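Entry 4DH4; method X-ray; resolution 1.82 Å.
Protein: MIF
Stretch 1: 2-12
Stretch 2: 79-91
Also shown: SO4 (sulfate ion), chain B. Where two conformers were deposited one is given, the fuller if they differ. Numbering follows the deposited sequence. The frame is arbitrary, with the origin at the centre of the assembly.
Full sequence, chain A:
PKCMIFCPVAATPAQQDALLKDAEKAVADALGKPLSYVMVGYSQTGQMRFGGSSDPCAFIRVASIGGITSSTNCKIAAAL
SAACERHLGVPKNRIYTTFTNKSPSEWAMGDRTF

Stretch 1, residues 2-12: KCMIFCPVAAT
Stretch 2 79-91: ALSAACERHLGVP

How do the two stretches lie against each other? Residues 2-7 form an extended strand, with phi between -104° and -157° and psi between 117° and 142°, and residues 79-88 form a helix that begins earlier in the chain. Their N-to-C directions differ by 42°, with a signed crossing angle of -42°, and the axes approach to 11.5 Å. The register is set by Ile5 CA, 8.9 Å from Cys84 CA, and by Val9 CA, 6.9 Å from Leu88 CA, so the backbones draw nearer toward the C-terminal end. No hydrogen bond crosses; packing of apolar side chains joins the two.

Which side chains meet along the strand? Alternation turns Cys3, Ile5 and Cys7 toward the helix, while Lys2, Met4 and Phe6 stay out of its reach. The helix answers at four-residue intervals, one turn or so apart, with Leu80, Cys84 and Leu88. Cys3, chi1 t, brings SG to 3.8 Å from Leu80 CD2; Leu80 is off-well, with chi1 -93° and chi2 28°. In the next step the larger side chain belongs to the strand: Ile5, m then t, sets CG2 4.1 Å from SG of Cys84, whose chi1 is m. Small thus faces large in both pairs, with the order reversed.

What fills the space beyond the strand's end? Leu88, m then t, is the largest bump, losing 80 Å² to stretch 1. Its two methyls part company: CD1 lies 4.0 Å from Cys7 SG, whereas CD2 lies 3.8 Å from Ala11 CB and 4.4 Å from Val9 CG1. Cys7, Val9 and Ala11 all point toward stretch 2 and together form the hollow that receives this leucine; Ala10 points away. Where the strand gives way to the loop, Val9 N donates a hydrogen bond to Cys7 SG at 3.6 Å, and within the loop Ala11 N makes a weak one to Val9 O at 2.9 Å.

How does the chain after the helix rejoin the contact? Gly89 leaves helical geometry with phi 81° and psi 8°, a positive phi that favours glycine, and its N makes weak hydrogen bonds to Cys84 O at 3.3 Å and Glu85 O at 3.0 Å. The turn leads to Val90, extended at -82°/125° with chi1 t. Its CG2 rests against a neighbouring pair, 3.9 Å from Cys7 SG and 4.0 Å from CG2 of Val9, itself a t rotamer. Cys7 SG therefore touches both Leu88 and Val90, linking the helix end to the residue beyond the turn.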

# COMPACT_ATOMS: atom_id res chain seq x y z
N LYS A 2 -9.27 2.72 -7.86
CA LYS A 2 -8.92 2.92 -6.46
C LYS A 2 -7.88 4.05 -6.37
O LYS A 2 -6.99 4.15 -7.22
CB LYS A 2 -8.38 1.61 -5.90
CG LYS A 2 -8.10 1.57 -4.43
CD LYS A 2 -7.84 0.13 -3.98
CE LYS A 2 -6.62 -0.49 -4.70
NZ LYS A 2 -5.87 -1.39 -3.78
N CYS A 3 -8.03 4.92 -5.38
CA CYS A 3 -7.06 5.97 -5.13
C CYS A 3 -6.83 6.10 -3.63
O CYS A 3 -7.76 6.41 -2.88
CB CYS A 3 -7.54 7.31 -5.71
SG CYS A 3 -6.53 8.73 -5.21
N MET A 4 -5.60 5.85 -3.21
CA MET A 4 -5.24 5.92 -1.79
C MET A 4 -4.11 6.91 -1.57
O MET A 4 -3.04 6.79 -2.16
CB MET A 4 -4.85 4.54 -1.27
CG MET A 4 -6.00 3.54 -1.25
SD MET A 4 -7.35 4.01 -0.15
CE MET A 4 -6.48 4.18 1.41
N ILE A 5 -4.37 7.87 -0.69
CA ILE A 5 -3.45 8.97 -0.39
C ILE A 5 -2.77 8.72 0.97
O ILE A 5 -3.45 8.54 1.98
CB ILE A 5 -4.22 10.32 -0.34
CG1 ILE A 5 -4.90 10.60 -1.69
CG2 ILE A 5 -3.30 11.48 0.10
CD1 ILE A 5 -5.97 11.68 -1.64
N PHE A 6 -1.44 8.71 0.97
CA PHE A 6 -0.65 8.51 2.17
C PHE A 6 0.12 9.79 2.46
O PHE A 6 0.87 10.27 1.61
CB PHE A 6 0.35 7.37 1.99
CG PHE A 6 -0.27 6.02 1.78
CD1 PHE A 6 -0.63 5.59 0.51
CD2 PHE A 6 -0.48 5.17 2.87
CE1 PHE A 6 -1.20 4.33 0.32
CE2 PHE A 6 -1.04 3.90 2.69
CZ PHE A 6 -1.41 3.48 1.42
N CYS A 7 -0.06 10.33 3.66
CA CYS A 7 0.52 11.63 4.00
C CYS A 7 0.66 11.76 5.52
O CYS A 7 -0.19 11.26 6.26
CB CYS A 7 -0.37 12.73 3.43
SG CYS A 7 0.22 14.40 3.67
N PRO A 8 1.76 12.38 6.00
CA PRO A 8 1.92 12.56 7.45
C PRO A 8 0.99 13.61 8.07
O PRO A 8 0.83 13.64 9.30
CB PRO A 8 3.39 12.96 7.62
CG PRO A 8 3.84 13.43 6.29
CD PRO A 8 2.93 12.87 5.24
N VAL A 9 0.37 14.45 7.24
CA VAL A 9 -0.48 15.55 7.72
C VAL A 9 -1.67 15.03 8.54
O VAL A 9 -2.40 14.13 8.10
CB VAL A 9 -0.96 16.48 6.56
CG1 VAL A 9 -2.05 17.44 7.02
CG2 VAL A 9 0.22 17.26 5.97
N ALA A 10 -1.86 15.60 9.73
CA ALA A 10 -2.96 15.22 10.60
C ALA A 10 -4.24 15.92 10.14
O ALA A 10 -4.71 16.88 10.77
CB ALA A 10 -2.64 15.56 12.06
N ALA A 11 -4.80 15.44 9.03
CA ALA A 11 -5.99 16.04 8.44
C ALA A 11 -7.23 15.75 9.28
O ALA A 11 -7.44 14.62 9.72
CB ALA A 11 -6.19 15.55 7.02
N THR A 12 -8.02 16.79 9.50
CA THR A 12 -9.31 16.66 10.15
C THR A 12 -10.23 15.92 9.19
O THR A 12 -10.11 16.09 7.98
CB THR A 12 -9.93 18.04 10.51
OG1 THR A 12 -10.07 18.84 9.33
CG2 THR A 12 -9.05 18.77 11.51
N ALA A 79 -4.58 16.67 -11.10
CA ALA A 79 -5.77 16.95 -10.33
C ALA A 79 -5.61 16.55 -8.86
O ALA A 79 -6.06 17.27 -7.97
CB ALA A 79 -6.96 16.25 -10.95
N LEU A 80 -4.98 15.41 -8.62
CA LEU A 80 -4.78 14.89 -7.27
C LEU A 80 -3.74 15.69 -6.48
O LEU A 80 -3.97 16.01 -5.31
CB LEU A 80 -4.41 13.40 -7.30
CG LEU A 80 -5.52 12.35 -7.19
CD1 LEU A 80 -6.88 12.78 -7.71
CD2 LEU A 80 -5.09 11.02 -7.81
N SER A 81 -2.62 16.00 -7.12
CA SER A 81 -1.58 16.82 -6.51
C SER A 81 -2.16 18.18 -6.11
O SER A 81 -1.92 18.65 -4.99
CB SER A 81 -0.41 17.03 -7.48
OG SER A 81 0.38 15.87 -7.56
N ALA A 82 -2.93 18.77 -7.02
CA ALA A 82 -3.52 20.10 -6.80
C ALA A 82 -4.50 20.09 -5.62
O ALA A 82 -4.52 21.02 -4.81
CB ALA A 82 -4.20 20.61 -8.07
N ALA A 83 -5.27 19.01 -5.51
CA ALA A 83 -6.23 18.83 -4.41
C ALA A 83 -5.54 18.66 -3.06
O ALA A 83 -6.00 19.21 -2.05
CB ALA A 83 -7.15 17.64 -4.70
N CYS A 84 -4.44 17.91 -3.04
CA CYS A 84 -3.66 17.74 -1.81
C CYS A 84 -3.04 19.08 -1.39
O CYS A 84 -2.98 19.39 -0.20
CB CYS A 84 -2.56 16.69 -2.01
SG CYS A 84 -3.18 14.98 -2.11
N GLU A 85 -2.58 19.86 -2.36
CA GLU A 85 -2.00 21.17 -2.07
C GLU A 85 -3.05 22.08 -1.46
O GLU A 85 -2.80 22.75 -0.45
CB GLU A 85 -1.45 21.79 -3.35
CG GLU A 85 -0.64 23.05 -3.13
CD GLU A 85 0.01 23.50 -4.42
OE1 GLU A 85 1.24 23.35 -4.53
OE2 GLU A 85 -0.72 23.97 -5.32
N ARG A 86 -4.23 22.09 -2.08
CA ARG A 86 -5.39 22.87 -1.66
C ARG A 86 -5.90 22.48 -0.27
O ARG A 86 -6.14 23.34 0.57
CB ARG A 86 -6.49 22.70 -2.71
CG ARG A 86 -7.75 23.54 -2.56
CD ARG A 86 -8.44 23.71 -3.93
NE ARG A 86 -9.02 22.47 -4.45
CZ ARG A 86 -8.56 21.78 -5.50
NH1 ARG A 86 -7.49 22.18 -6.18
NH2 ARG A 86 -9.18 20.66 -5.88
N HIS A 87 -6.05 21.17 -0.04
CA HIS A 87 -6.64 20.69 1.21
C HIS A 87 -5.66 20.40 2.34
O HIS A 87 -6.03 20.47 3.52
CB HIS A 87 -7.53 19.47 0.95
CG HIS A 87 -8.69 19.76 0.06
ND1 HIS A 87 -9.75 20.55 0.47
CD2 HIS A 87 -8.96 19.40 -1.21
CE1 HIS A 87 -10.62 20.65 -0.52
NE2 HIS A 87 -10.17 19.96 -1.55
N LEU A 88 -4.42 20.06 2.00
CA LEU A 88 -3.44 19.63 3.01
C LEU A 88 -2.27 20.60 3.19
O LEU A 88 -1.54 20.51 4.18
CB LEU A 88 -2.91 18.22 2.71
CG LEU A 88 -3.90 17.07 2.47
CD1 LEU A 88 -3.16 15.80 2.07
CD2 LEU A 88 -4.79 16.81 3.68
N GLY A 89 -2.08 21.49 2.22
CA GLY A 89 -0.96 22.43 2.23
C GLY A 89 0.35 21.86 1.73
O GLY A 89 1.39 22.51 1.83
N VAL A 90 0.31 20.63 1.20
CA VAL A 90 1.51 19.96 0.69
C VAL A 90 1.81 20.45 -0.72
O VAL A 90 0.95 20.37 -1.59
CB VAL A 90 1.32 18.40 0.67
CG1 VAL A 90 2.57 17.71 0.11
CG2 VAL A 90 0.98 17.87 2.05
N PRO A 91 3.05 20.96 -0.96
CA PRO A 91 3.43 21.45 -2.28
C PRO A 91 3.27 20.34 -3.30
O PRO A 91 3.69 19.21 -3.03
CB PRO A 91 4.91 21.81 -2.12
CG PRO A 91 5.12 21.98 -0.66
CD PRO A 91 4.15 21.07 0.01
S SO4 B . -3.07 -2.67 -6.38
O1 SO4 B . -4.48 -2.76 -6.79
O2 SO4 B . -3.03 -2.11 -5.04
O3 SO4 B . -2.51 -4.00 -6.42
O4 SO4 B . -2.39 -1.77 -7.32